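Local coordinates for protein possible marr-transcriptional regulator (Streptomyces coelicolor, PDB 4B8X) that probably binds DNA as a MarR-family, winged-helix transcriptional regulator, although its precise biological function is unknown, at residues L33-Y38 with R110-M115; Y38-L43 with D73-S78; L43-K48 with K100-V105; L52-I57 with V81-N86. All coordinates share one frame; numbering follows the deposited sequence. Where two conformers were deposited one is given.

Helix 35-45 is the common thread of interactions 1, 2 and 3, which follow one another along it: its start meets the end of helix 99-114, its middle meets helix 65-77, and its end meets the beginning of helix 99-114. Their centres lie about 9 to 13 Å apart, and V105 of interaction 3 packs on Y38 and L41. Interaction 4 lies at the sheet, where strand 51-53 passes into helix 54-61, its centre about 11 Å from that of interaction 2, to which the D73-K83 salt bridge joins it. Along the chain, interaction 1 encloses all the others. Interactions 1 and 3 join helix 99-114 to helix 35-45, while 2 and 4 hold the probable DNA-binding unit together.

Interaction 1 of 4, residues L33-Y38 with R110-M115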
loop_
_atom_site.group_PDB
_atom_site.type_symbol
_atom_site.label_atom_id
_atom_site.label_comp_id
_atom_site.label_asym_id
_atom_site.label_seq_id
_atom_site.Cartn_x
_atom_site.Cartn_y
_atom_site.Cartn_z
ATOM N N LEU A 33 -10.562 9.323 -11.543
ATOM C CA LEU A 33 -9.210 9.165 -11.018
ATOM C C LEU A 33 -9.108 7.969 -10.101
ATOM O O LEU A 33 -10.106 7.533 -9.548
ATOM C CB LEU A 33 -8.809 10.400 -10.189
ATOM C CG LEU A 33 -8.770 11.728 -10.947
ATOM C CD1 LEU A 33 -8.616 12.869 -9.970
ATOM C CD2 LEU A 33 -7.652 11.734 -11.971
ATOM N N THR A 34 -7.879 7.487 -9.938
ATOM C CA THR A 34 -7.459 6.746 -8.763
ATOM C C THR A 34 -6.606 7.671 -7.909
ATOM O O THR A 34 -6.204 8.751 -8.365
ATOM C CB THR A 34 -6.595 5.549 -9.166
ATOM O OG1 THR A 34 -5.415 6.038 -9.827
ATOM C CG2 THR A 34 -7.370 4.574 -10.047
ATOM N N PHE A 35 -6.304 7.278 -6.684
ATOM C CA PHE A 35 -5.526 8.151 -5.839
ATOM C C PHE A 35 -4.150 8.396 -6.450
ATOM O O PHE A 35 -3.625 9.493 -6.364
ATOM C CB PHE A 35 -5.437 7.605 -4.408
ATOM C CG PHE A 35 -4.944 8.614 -3.411
ATOM C CD1 PHE A 35 -5.697 9.734 -3.129
ATOM C CD2 PHE A 35 -3.768 8.433 -2.739
ATOM C CE1 PHE A 35 -5.283 10.666 -2.211
ATOM C CE2 PHE A 35 -3.328 9.368 -1.818
ATOM C CZ PHE A 35 -4.095 10.482 -1.545
ATOM N N ALA A 36 -3.574 7.368 -7.073
ATOM C CA ALA A 36 -2.273 7.499 -7.725
ATOM C C ALA A 36 -2.316 8.586 -8.819
ATOM O O ALA A 36 -1.383 9.389 -8.967
ATOM C CB ALA A 36 -1.840 6.158 -8.315
ATOM N N ARG A 37 -3.377 8.613 -9.600
ATOM C CA ARG A 37 -3.496 9.632 -10.636
ATOM C C ARG A 37 -3.725 11.022 -10.050
ATOM O O ARG A 37 -3.189 12.013 -10.553
ATOM C CB ARG A 37 -4.575 9.263 -11.653
ATOM C CG ARG A 37 -4.214 7.977 -12.393
ATOM C CD ARG A 37 -4.865 7.890 -13.761
ATOM N NE ARG A 37 -6.305 7.618 -13.700
ATOM C CZ ARG A 37 -6.849 6.406 -13.581
ATOM N NH1 ARG A 37 -6.082 5.342 -13.411
ATOM N NH2 ARG A 37 -8.165 6.271 -13.574
ATOM N N TYR A 38 -4.489 11.087 -8.964
ATOM C CA TYR A 38 -4.674 12.323 -8.224
ATOM C C TYR A 38 -3.331 12.856 -7.746
ATOM O O TYR A 38 -3.050 14.042 -7.901
ATOM C CB TYR A 38 -5.652 12.075 -7.061
ATOM C CG TYR A 38 -5.658 13.188 -6.052
ATOM C CD1 TYR A 38 -6.392 14.349 -6.295
ATOM C CD2 TYR A 38 -4.933 13.102 -4.879
ATOM C CE1 TYR A 38 -6.370 15.385 -5.391
ATOM C CE2 TYR A 38 -4.886 14.131 -3.967
ATOM C CZ TYR A 38 -5.618 15.262 -4.214
ATOM O OH TYR A 38 -5.583 16.275 -3.310
ATOM N N ARG A 110 -10.751 19.412 -2.600
ATOM C CA ARG A 110 -11.774 19.892 -1.668
ATOM C C ARG A 110 -12.563 18.731 -1.075
ATOM O O ARG A 110 -12.810 18.731 0.129
ATOM C CB ARG A 110 -12.731 20.881 -2.322
ATOM C CG ARG A 110 -13.718 21.527 -1.361
ATOM C CD ARG A 110 -15.139 21.480 -1.904
ATOM N NE ARG A 110 -15.711 20.147 -1.748
ATOM C CZ ARG A 110 -16.267 19.695 -0.634
ATOM N NH1 ARG A 110 -16.365 20.486 0.437
ATOM N NH2 ARG A 110 -16.749 18.458 -0.596
ATOM N N ASP A 111 -12.921 17.743 -1.894
ATOM C CA ASP A 111 -13.642 16.590 -1.383
ATOM C C ASP A 111 -12.794 15.782 -0.388
ATOM O O ASP A 111 -13.292 15.373 0.664
ATOM C CB ASP A 111 -14.071 15.672 -2.526
ATOM C CG ASP A 111 -15.209 16.219 -3.369
ATOM O OD1 ASP A 111 -15.785 17.270 -3.026
ATOM O OD2 ASP A 111 -15.502 15.556 -4.390
ATOM N N LEU A 112 -11.525 15.533 -0.723
ATOM C CA LEU A 112 -10.620 14.776 0.161
ATOM C C LEU A 112 -10.425 15.502 1.493
ATOM O O LEU A 112 -10.431 14.889 2.566
ATOM C CB LEU A 112 -9.273 14.514 -0.522
ATOM C CG LEU A 112 -9.353 13.510 -1.664
ATOM C CD1 LEU A 112 -8.184 13.695 -2.592
ATOM C CD2 LEU A 112 -9.408 12.108 -1.084
ATOM N N MET A 113 -10.252 16.821 1.428
ATOM C CA MET A 113 -10.069 17.645 2.631
ATOM C C MET A 113 -11.306 17.556 3.520
ATOM O O MET A 113 -11.205 17.479 4.736
ATOM C CB MET A 113 -9.806 19.114 2.262
ATOM C CG MET A 113 -8.466 19.372 1.592
ATOM S SD MET A 113 -7.049 19.288 2.706
ATOM C CE MET A 113 -7.234 20.806 3.628
ATOM N N ALA A 114 -12.469 17.574 2.891
ATOM C CA ALA A 114 -13.726 17.518 3.634
ATOM C C ALA A 114 -13.848 16.220 4.470
ATOM O O ALA A 114 -14.479 16.222 5.522
ATOM C CB ALA A 114 -14.914 17.658 2.683
ATOM N N MET A 115 -13.271 15.111 4.002
ATOM C CA MET A 115 -13.259 13.843 4.732
ATOM C C MET A 115 -11.911 13.493 5.363
ATOM O O MET A 115 -11.703 12.379 5.823
ATOM C CB MET A 115 -13.787 12.677 3.867
ATOM C CG MET A 115 -13.226 12.498 2.462
ATOM S SD MET A 115 -11.610 11.733 2.426
ATOM C CE MET A 115 -12.020 10.038 2.841
#
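L112 pushes one methyl against the aromatic pair of Y38 and F35. Its CD1 lies over a face of the Y38 ring, 3.6 Å from the ring centroid and 20° off the normal, a CH-pi contact in which the closest atom is CZ, 3.4 Å from L112 CD1. The same methyl reaches F35 differently: it sits at the edge of that ring, near its plane, with F35 CE1 4.2 Å from L112 CD1. Y38 can present its face because CG stands anti to the backbone N (chi1 166°), which sends the ring out from helix 35-45 toward helix 99-114. Leucine suits the opposing place, since one methyl can lie on the Y38 face and at the same time reach the F35 edge, and V24 and V27 of helix 5-28 also pack on it.

This hydrophobic centre is buried. The looser side of helix 99-114 is marked by R110, which is exposed and was modelled in two conformers. M113 packs on M7 of the second subunit. At the start of helix 35-45, T34 OG1 accepts from R37 N at 3.3 Å, a capping bond that suits threonine to the N-cap.

Were the tyrosine at Y38 replaced by alanine, the L112 methyl would probably lose its aromatic surface and T109 its hydroxyl partner. Tyrosine thus does two jobs here. Its ring offers a polarisable face to a methyl, while its OH, which would be costly to bury alone, is paired with T109 OG1 of the very helix that carries L112, so dispersion and a polar bond hold the same two helices together.

Interaction 2 of 4, residues Y38-L43 with D73-S78; sequences YEALVL and DRLVRS
L41 and L75 turn alike: in each, CG is anti to the carbonyl carbon (chi1 -69° and -70°), and the second torsion, near 170°, carries on into an extended branch. L75 points toward helix 35-45, whereas L41 leaves its helix more to the side and needs its branched end to complete the contact. The two side chains cross at a slant, and both methyls of L75 are engaged. Its CD2 lies 3.9 Å from L41 CD1, and its CD1 lies 4.0 Å from L41 CD2, so the two forked ends bear on each other along their width. L75 CD1 also touches A40 CB at 4.1 Å. The small alanine lets helix 65-77 come close, with the CA atoms of L41 and L75 8.4 Å apart.

Leucine suits both positions because the surroundings are apolar. L33 and L80 pack on L41 and L75 alike, V81 of the sheet touches both, and V105 of helix 99-114 lies against L41. Cutting L41 back to alanine is likely to open a gap beside both L75 methyls and leave V105 and V81 less well packed.

Helix 65-77 occupies the place of the recognition helix of MarR-type winged helix-turn-helix proteins. L75 lies on its inner face, while the polar residues D73, R74 and R77 lie on other sides of it. The side-chain contact is purely apolar, with no directional bond between the two segments. At this contact, then, shape and exclusion of water probably do most to seat the probable recognition helix against helix 35-45.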
loop_
_atom_site.group_PDB
_atom_site.type_symbol
_atom_site.label_atom_id
_atom_site.label_comp_id
_atom_site.label_asym_id
_atom_site.label_seq_id
_atom_site.Cartn_x
_atom_site.Cartn_y
_atom_site.Cartn_z
ATOM N N TYR A 38 -4.489 11.087 -8.964
ATOM C CA TYR A 38 -4.674 12.323 -8.224
ATOM C C TYR A 38 -3.331 12.856 -7.746
ATOM O O TYR A 38 -3.050 14.042 -7.901
ATOM C CB TYR A 38 -5.652 12.075 -7.061
ATOM C CG TYR A 38 -5.658 13.188 -6.052
ATOM C CD1 TYR A 38 -6.392 14.349 -6.295
ATOM C CD2 TYR A 38 -4.933 13.102 -4.879
ATOM C CE1 TYR A 38 -6.370 15.385 -5.391
ATOM C CE2 TYR A 38 -4.886 14.131 -3.967
ATOM C CZ TYR A 38 -5.618 15.262 -4.214
ATOM O OH TYR A 38 -5.583 16.275 -3.310
ATOM N N GLU A 39 -2.508 11.991 -7.168
ATOM C CA GLU A 39 -1.228 12.436 -6.639
ATOM C C GLU A 39 -0.343 13.014 -7.736
ATOM O O GLU A 39 0.399 13.972 -7.515
ATOM C CB GLU A 39 -0.503 11.303 -5.932
ATOM C CG GLU A 39 -1.190 10.799 -4.667
ATOM C CD GLU A 39 -0.540 9.519 -4.128
ATOM O OE1 GLU A 39 -0.579 8.429 -4.771
ATOM O OE2 GLU A 39 0.009 9.610 -3.039
ATOM N N ALA A 40 -0.390 12.428 -8.921
ATOM C CA ALA A 40 0.404 12.950 -10.041
ATOM C C ALA A 40 -0.055 14.368 -10.444
ATOM O O ALA A 40 0.777 15.261 -10.715
ATOM C CB ALA A 40 0.344 12.001 -11.226
ATOM N N LEU A 41 -1.367 14.584 -10.495
ATOM C CA LEU A 41 -1.896 15.909 -10.806
ATOM C C LEU A 41 -1.460 16.912 -9.743
ATOM O O LEU A 41 -1.058 18.039 -10.070
ATOM C CB LEU A 41 -3.411 15.921 -10.892
ATOM C CG LEU A 41 -4.024 15.172 -12.073
ATOM C CD1 LEU A 41 -5.532 15.099 -11.962
ATOM C CD2 LEU A 41 -3.628 15.845 -13.383
ATOM N N VAL A 42 -1.547 16.564 -8.458
ATOM C CA VAL A 42 -1.160 17.496 -7.409
ATOM C C VAL A 42 0.326 17.857 -7.598
ATOM O O VAL A 42 0.697 19.026 -7.481
ATOM C CB VAL A 42 -1.390 16.905 -5.994
ATOM C CG1 VAL A 42 -0.781 17.830 -4.953
ATOM C CG2 VAL A 42 -2.869 16.711 -5.750
ATOM N N LEU A 43 1.189 16.876 -7.874
ATOM C CA LEU A 43 2.596 17.143 -8.074
ATOM C C LEU A 43 2.782 18.204 -9.156
ATOM O O LEU A 43 3.581 19.135 -9.023
ATOM C CB LEU A 43 3.305 15.847 -8.434
ATOM C CG LEU A 43 4.800 15.930 -8.764
ATOM C CD1 LEU A 43 5.646 16.483 -7.634
ATOM C CD2 LEU A 43 5.318 14.558 -9.198
ATOM N N ASP A 73 -0.638 8.506 -19.113
ATOM C CA ASP A 73 -1.379 8.239 -20.349
ATOM C C ASP A 73 -2.900 8.205 -20.003
ATOM O O ASP A 73 -3.731 8.686 -20.783
ATOM C CB ASP A 73 -0.817 7.015 -21.124
ATOM C CG ASP A 73 0.498 7.339 -21.908
ATOM O OD1 ASP A 73 1.040 8.459 -21.822
ATOM O OD2 ASP A 73 1.027 6.449 -22.642
ATOM N N ARG A 74 -3.295 7.702 -18.830
ATOM C CA ARG A 74 -4.708 7.742 -18.429
ATOM C C ARG A 74 -5.186 9.183 -18.141
ATOM O O ARG A 74 -6.340 9.527 -18.384
ATOM C CB ARG A 74 -4.966 6.839 -17.214
ATOM C CG ARG A 74 -4.761 5.347 -17.462
ATOM C CD ARG A 74 -5.920 4.733 -18.225
ATOM N NE ARG A 74 -7.217 5.125 -17.685
ATOM C CZ ARG A 74 -8.094 4.291 -17.134
ATOM N NH1 ARG A 74 -7.833 2.990 -17.045
ATOM N NH2 ARG A 74 -9.243 4.766 -16.680
ATOM N N LEU A 75 -4.292 10.028 -17.631
ATOM C CA LEU A 75 -4.608 11.439 -17.422
ATOM C C LEU A 75 -4.767 12.130 -18.781
ATOM O O LEU A 75 -5.648 12.983 -18.936
ATOM C CB LEU A 75 -3.566 12.149 -16.554
ATOM C CG LEU A 75 -3.581 11.699 -15.084
ATOM C CD1 LEU A 75 -2.328 12.205 -14.363
ATOM C CD2 LEU A 75 -4.842 12.156 -14.364
ATOM N N VAL A 76 -3.935 11.764 -19.768
ATOM C CA VAL A 76 -4.081 12.303 -21.124
ATOM C C VAL A 76 -5.421 11.853 -21.716
ATOM O O VAL A 76 -6.141 12.649 -22.314
ATOM C CB VAL A 76 -2.934 11.838 -22.064
ATOM C CG1 VAL A 76 -3.226 12.217 -23.517
ATOM C CG2 VAL A 76 -1.604 12.391 -21.585
ATOM N N ARG A 77 -5.739 10.576 -21.558
ATOM C CA ARG A 77 -6.994 10.043 -22.080
ATOM C C ARG A 77 -8.198 10.856 -21.574
ATOM O O ARG A 77 -9.164 11.112 -22.313
ATOM C CB ARG A 77 -7.095 8.555 -21.714
ATOM C CG ARG A 77 -8.160 7.782 -22.440
ATOM C CD ARG A 77 -8.343 6.403 -21.814
ATOM N NE ARG A 77 -7.139 5.568 -21.795
ATOM C CZ ARG A 77 -7.099 4.327 -21.292
ATOM N NH1 ARG A 77 -8.175 3.794 -20.696
ATOM N NH2 ARG A 77 -5.971 3.638 -21.331
ATOM N N SER A 78 -8.102 11.318 -20.326
ATOM C CA SER A 78 -9.155 12.106 -19.674
ATOM C C SER A 78 -9.076 13.637 -19.951
ATOM O O SER A 78 -9.916 14.412 -19.439
ATOM C CB SER A 78 -9.123 11.878 -18.138
ATOM O OG SER A 78 -9.241 10.491 -17.793
#

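Interaction 3 of 4, residues L43-K48 with K100-V105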
loop_
_atom_site.group_PDB
_atom_site.type_symbol
_atom_site.label_atom_id
_atom_site.label_comp_id
_atom_site.label_asym_id
_atom_site.label_seq_id
_atom_site.Cartn_x
_atom_site.Cartn_y
_atom_site.Cartn_z
ATOM N N LEU A 43 1.189 16.876 -7.874
ATOM C CA LEU A 43 2.596 17.143 -8.074
ATOM C C LEU A 43 2.782 18.204 -9.156
ATOM O O LEU A 43 3.581 19.135 -9.023
ATOM C CB LEU A 43 3.305 15.847 -8.434
ATOM C CG LEU A 43 4.800 15.930 -8.764
ATOM C CD1 LEU A 43 5.646 16.483 -7.634
ATOM C CD2 LEU A 43 5.318 14.558 -9.198
ATOM N N LEU A 44 2.081 18.034 -10.279
ATOM C CA LEU A 44 2.208 19.000 -11.370
ATOM C C LEU A 44 1.783 20.419 -10.949
ATOM O O LEU A 44 2.365 21.395 -11.393
ATOM C CB LEU A 44 1.450 18.512 -12.602
ATOM C CG LEU A 44 2.022 17.251 -13.258
ATOM C CD1 LEU A 44 1.093 16.810 -14.374
ATOM C CD2 LEU A 44 3.445 17.496 -13.763
ATOM N N THR A 45 0.766 20.542 -10.095
ATOM C CA THR A 45 0.315 21.853 -9.640
ATOM C C THR A 45 1.304 22.548 -8.708
ATOM O O THR A 45 1.106 23.724 -8.429
ATOM C CB THR A 45 -1.085 21.840 -8.994
ATOM O OG1 THR A 45 -1.046 21.131 -7.751
ATOM C CG2 THR A 45 -2.145 21.263 -9.905
ATOM N N PHE A 46 2.360 21.852 -8.268
ATOM C CA PHE A 46 3.442 22.462 -7.484
ATOM C C PHE A 46 4.747 22.577 -8.281
ATOM O O PHE A 46 5.787 22.930 -7.726
ATOM C CB PHE A 46 3.651 21.704 -6.168
ATOM C CG PHE A 46 2.606 21.992 -5.144
ATOM C CD1 PHE A 46 2.626 23.167 -4.422
ATOM C CD2 PHE A 46 1.569 21.102 -4.928
ATOM C CE1 PHE A 46 1.648 23.429 -3.484
ATOM C CE2 PHE A 46 0.563 21.385 -4.017
ATOM C CZ PHE A 46 0.620 22.526 -3.282
ATOM N N SER A 47 4.678 22.300 -9.581
ATOM C CA SER A 47 5.837 22.324 -10.453
ATOM C C SER A 47 5.759 23.551 -11.343
ATOM O O SER A 47 4.674 23.953 -11.781
ATOM C CB SER A 47 5.836 21.043 -11.298
ATOM O OG SER A 47 5.881 19.876 -10.476
ATOM N N LYS A 48 6.918 24.139 -11.647
ATOM C CA LYS A 48 6.932 25.289 -12.523
ATOM C C LYS A 48 6.220 24.964 -13.850
ATOM O O LYS A 48 6.507 23.923 -14.513
ATOM C CB LYS A 48 8.369 25.776 -12.798
ATOM C CG LYS A 48 8.400 27.072 -13.615
ATOM C CD LYS A 48 9.784 27.680 -13.746
ATOM C CE LYS A 48 9.731 28.971 -14.561
ATOM N N LYS A 100 -8.289 21.831 -17.588
ATOM C CA LYS A 100 -9.275 20.862 -17.105
ATOM C C LYS A 100 -8.673 20.044 -15.949
ATOM O O LYS A 100 -9.331 19.804 -14.938
ATOM C CB LYS A 100 -9.746 19.959 -18.246
ATOM C CG LYS A 100 -10.809 18.970 -17.807
ATOM C CD LYS A 100 -11.206 18.059 -18.956
ATOM C CE LYS A 100 -12.328 17.096 -18.588
ATOM N NZ LYS A 100 -12.528 15.996 -19.592
ATOM N N GLY A 101 -7.406 19.645 -16.087
ATOM C CA GLY A 101 -6.689 18.963 -15.009
ATOM C C GLY A 101 -6.665 19.758 -13.722
ATOM O O GLY A 101 -6.875 19.218 -12.628
ATOM N N ARG A 102 -6.389 21.051 -13.836
ATOM C CA ARG A 102 -6.368 21.940 -12.671
ATOM C C ARG A 102 -7.743 22.023 -12.019
ATOM O O ARG A 102 -7.849 21.996 -10.799
ATOM C CB ARG A 102 -5.862 23.326 -13.094
ATOM C CG ARG A 102 -4.398 23.318 -13.498
ATOM C CD ARG A 102 -3.896 24.713 -13.832
ATOM N NE ARG A 102 -2.528 24.720 -14.339
ATOM C CZ ARG A 102 -1.430 24.643 -13.584
ATOM N NH1 ARG A 102 -1.501 24.531 -12.259
ATOM N NH2 ARG A 102 -0.223 24.688 -14.147
ATOM N N GLU A 103 -8.800 22.111 -12.817
ATOM C CA GLU A 103 -10.155 22.160 -12.283
ATOM C C GLU A 103 -10.492 20.879 -11.525
ATOM O O GLU A 103 -11.080 20.915 -10.432
ATOM C CB GLU A 103 -11.181 22.384 -13.401
ATOM C CG GLU A 103 -11.086 23.743 -14.086
ATOM C CD GLU A 103 -11.871 23.830 -15.382
ATOM O OE1 GLU A 103 -12.501 22.820 -15.771
ATOM O OE2 GLU A 103 -11.869 24.921 -15.997
ATOM N N VAL A 104 -10.141 19.745 -12.106
ATOM C CA VAL A 104 -10.450 18.463 -11.489
ATOM C C VAL A 104 -9.680 18.278 -10.194
ATOM O O VAL A 104 -10.259 17.878 -9.170
ATOM C CB VAL A 104 -10.197 17.302 -12.480
ATOM C CG1 VAL A 104 -10.160 15.960 -11.757
ATOM C CG2 VAL A 104 -11.216 17.351 -13.625
ATOM N N VAL A 105 -8.391 18.593 -10.193
ATOM C CA VAL A 105 -7.646 18.345 -8.982
ATOM C C VAL A 105 -8.105 19.317 -7.857
ATOM O O VAL A 105 -8.124 18.918 -6.700
ATOM C CB VAL A 105 -6.125 18.319 -9.263
ATOM C CG1 VAL A 105 -5.581 19.729 -9.449
ATOM C CG2 VAL A 105 -5.368 17.599 -8.158
HETATM O O HOH W 1 1.337 24.380 -11.765
HETATM O O HOH W 2 0.798 25.444 -10.486
#
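T45 and R102 bring the last part of helix 35-45 to the early turns of helix 99-114, with their CA atoms 7.3 Å apart. The T45 methyl does the touching: CG2 lies 3.8 Å from V105 CG1, in the valine conformer described, and 4.1 Å from R102 NH1, which it meets obliquely. Threonine divides its labour well. With chi1 at 68°, OG1 sits between the backbone N and the carbonyl carbon and bonds back to V42 O, while CG2 is turned to helix 99-114.

R102 stretches out with its chain extended from CG to NE and bridges to the helix end through water. Water 2 donates to T45 O at 2.7 Å and accepts from R102 NH1 at 3.0 Å. Water 1 donates to L44 O at 3.2 Å and accepts from R102 NH2 at 2.9 Å, lying in the guanidinium plane at its edge. A long, charged side chain fits here, since the carbonyls at a helix C-terminus carry partial negative charge that a nearby cation would probably stabilise. Another of these carbonyls is met within its own segment: S47 OG donates to L43 O at 2.8 Å from above the carbonyl plane, and F46 N reaches the same oxygen from the opposite face.

The contact thus passes from a water-bridged side to buried V105. On the water-bridged side, R102 and T45 both rest on I97 of strand 93-97, which L44 also touches. Inward, V105 continues onto Y38, L41 and V42 of helix 35-45. Toward the sheet, L44 and S47 pack on L52 of strand 51-53.

Interaction 4 of 4, residues L52-I57 with V81-N86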
loop_
_atom_site.group_PDB
_atom_site.type_symbol
_atom_site.label_atom_id
_atom_site.label_comp_id
_atom_site.label_asym_id
_atom_site.label_seq_id
_atom_site.Cartn_x
_atom_site.Cartn_y
_atom_site.Cartn_z
ATOM N N LEU A 52 6.487 18.548 -15.704
ATOM C CA LEU A 52 7.635 17.781 -15.207
ATOM C C LEU A 52 8.027 16.712 -16.204
ATOM O O LEU A 52 7.156 16.118 -16.846
ATOM C CB LEU A 52 7.315 17.063 -13.904
ATOM C CG LEU A 52 7.455 17.793 -12.583
ATOM C CD1 LEU A 52 7.261 16.726 -11.505
ATOM C CD2 LEU A 52 8.786 18.513 -12.395
ATOM N N PRO A 53 9.320 16.389 -16.281
ATOM C CA PRO A 53 9.697 15.200 -17.042
ATOM C C PRO A 53 9.129 13.935 -16.382
ATOM O O PRO A 53 9.047 13.862 -15.147
ATOM C CB PRO A 53 11.228 15.195 -16.967
ATOM C CG PRO A 53 11.608 16.597 -16.599
ATOM C CD PRO A 53 10.494 17.099 -15.739
ATOM N N MET A 54 8.773 12.950 -17.191
ATOM C CA MET A 54 8.186 11.745 -16.647
ATOM C C MET A 54 9.177 11.012 -15.717
ATOM O O MET A 54 8.746 10.398 -14.725
ATOM C CB MET A 54 7.598 10.879 -17.774
ATOM C CG MET A 54 6.384 11.536 -18.428
ATOM S SD MET A 54 5.712 10.674 -19.863
ATOM C CE MET A 54 5.167 9.160 -19.079
ATOM N N SER A 55 10.477 11.137 -15.967
ATOM C CA SER A 55 11.468 10.500 -15.097
ATOM C C SER A 55 11.391 11.109 -13.700
ATOM O O SER A 55 11.501 10.412 -12.693
ATOM C CB SER A 55 12.880 10.646 -15.665
ATOM O OG SER A 55 13.201 12.002 -15.905
ATOM N N LYS A 56 11.184 12.419 -13.655
ATOM C CA LYS A 56 11.082 13.140 -12.402
ATOM C C LYS A 56 9.787 12.813 -11.656
ATOM O O LYS A 56 9.775 12.700 -10.424
ATOM C CB LYS A 56 11.179 14.650 -12.640
ATOM N N ILE A 57 8.693 12.623 -12.392
ATOM C CA ILE A 57 7.461 12.194 -11.768
ATOM C C ILE A 57 7.651 10.827 -11.076
ATOM O O ILE A 57 7.225 10.627 -9.946
ATOM C CB ILE A 57 6.328 12.102 -12.807
ATOM C CG1 ILE A 57 5.983 13.493 -13.391
ATOM C CG2 ILE A 57 5.096 11.467 -12.175
ATOM C CD1 ILE A 57 5.052 13.470 -14.599
ATOM N N VAL A 81 -3.949 16.034 -18.678
ATOM C CA VAL A 81 -2.548 16.247 -18.896
ATOM C C VAL A 81 -2.323 16.180 -20.417
ATOM O O VAL A 81 -3.090 15.532 -21.139
ATOM C CB VAL A 81 -1.732 15.137 -18.172
ATOM C CG1 VAL A 81 -0.283 15.032 -18.673
ATOM C CG2 VAL A 81 -1.802 15.364 -16.670
ATOM N N ALA A 82 -1.280 16.859 -20.868
ATOM C CA ALA A 82 -0.746 16.755 -22.219
ATOM C C ALA A 82 0.737 16.384 -22.167
ATOM O O ALA A 82 1.439 16.748 -21.255
ATOM C CB ALA A 82 -0.937 18.083 -22.951
ATOM N N LYS A 83 1.203 15.614 -23.148
ATOM C CA LYS A 83 2.606 15.240 -23.275
ATOM C C LYS A 83 3.268 15.943 -24.450
ATOM O O LYS A 83 2.625 16.221 -25.473
ATOM C CB LYS A 83 2.708 13.731 -23.553
ATOM C CG LYS A 83 2.192 12.874 -22.412
ATOM C CD LYS A 83 2.666 11.437 -22.510
ATOM C CE LYS A 83 2.444 10.874 -23.889
ATOM N NZ LYS A 83 2.605 9.398 -23.899
ATOM N N ARG A 84 4.573 16.168 -24.323
ATOM C CA ARG A 84 5.405 16.605 -25.437
ATOM C C ARG A 84 6.834 16.198 -25.165
ATOM O O ARG A 84 7.204 15.933 -24.029
ATOM C CB ARG A 84 5.340 18.117 -25.617
ATOM C CG ARG A 84 4.074 18.635 -26.278
ATOM C CD ARG A 84 3.799 18.024 -27.650
ATOM N NE ARG A 84 2.833 18.851 -28.364
ATOM C CZ ARG A 84 1.535 18.891 -28.088
ATOM N NH1 ARG A 84 1.035 18.141 -27.118
ATOM N NH2 ARG A 84 0.739 19.695 -28.775
ATOM N N PRO A 85 7.659 16.132 -26.218
ATOM C CA PRO A 85 9.042 15.767 -25.979
ATOM C C PRO A 85 9.744 16.852 -25.149
ATOM O O PRO A 85 9.442 18.039 -25.265
ATOM C CB PRO A 85 9.652 15.661 -27.387
ATOM C CG PRO A 85 8.658 16.212 -28.322
ATOM C CD PRO A 85 7.331 16.241 -27.652
ATOM N N ASN A 86 10.711 16.434 -24.355
ATOM C CA ASN A 86 11.522 17.354 -23.588
ATOM C C ASN A 86 12.583 17.987 -24.495
ATOM O O ASN A 86 13.412 17.267 -25.040
ATOM C CB ASN A 86 12.188 16.560 -22.468
ATOM C CG ASN A 86 12.888 17.430 -21.446
ATOM O OD1 ASN A 86 13.131 18.618 -21.667
ATOM N ND2 ASN A 86 13.226 16.828 -20.313
#
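In the winged helix-turn-helix of this MarR-family protein, P53 and M54 stand where strand 51-53 gives way to helix 54-61, and they face K83 of strand 81-85, one side of the beta-hairpin wing, and N86 just after it. The two outer strands of the small sheet are separated by strand 93-97, whose backbone bonds to both: M54 pairs with T93, and N86 with G92 at the hairpin. Side chains therefore span the distance across it.

P53 is the N-cap of helix 54-61. Proline's ring restricts phi to near the -65° found here, although it brings no capping side chain; its carbonyl accepts from I57 N at 3.0 Å to start the helix. Its ring meets the amide of N86 at a slant, with P53 CG 4.1 Å from N86 ND2, a plain van der Waals touch. A chi1 of -170° swings the N86 amide out toward the proline.

The second touch joins M54 and K83. Methionine offers a flexible, unbranched chain that can also lie against T69 of helix 65-77, although it was modelled in two conformers and only one is described. K83 divides its side chain: the methylenes serve as an apolar surface, with V72 packing on the side chain as well, while NZ makes a salt bridge to D73 of the probable recognition helix. The contact lies at the surface and is slight. In the conformer described, the M54 chain bends at its last torsion, and its sulfur SD rests 4.1 Å from CD of K83.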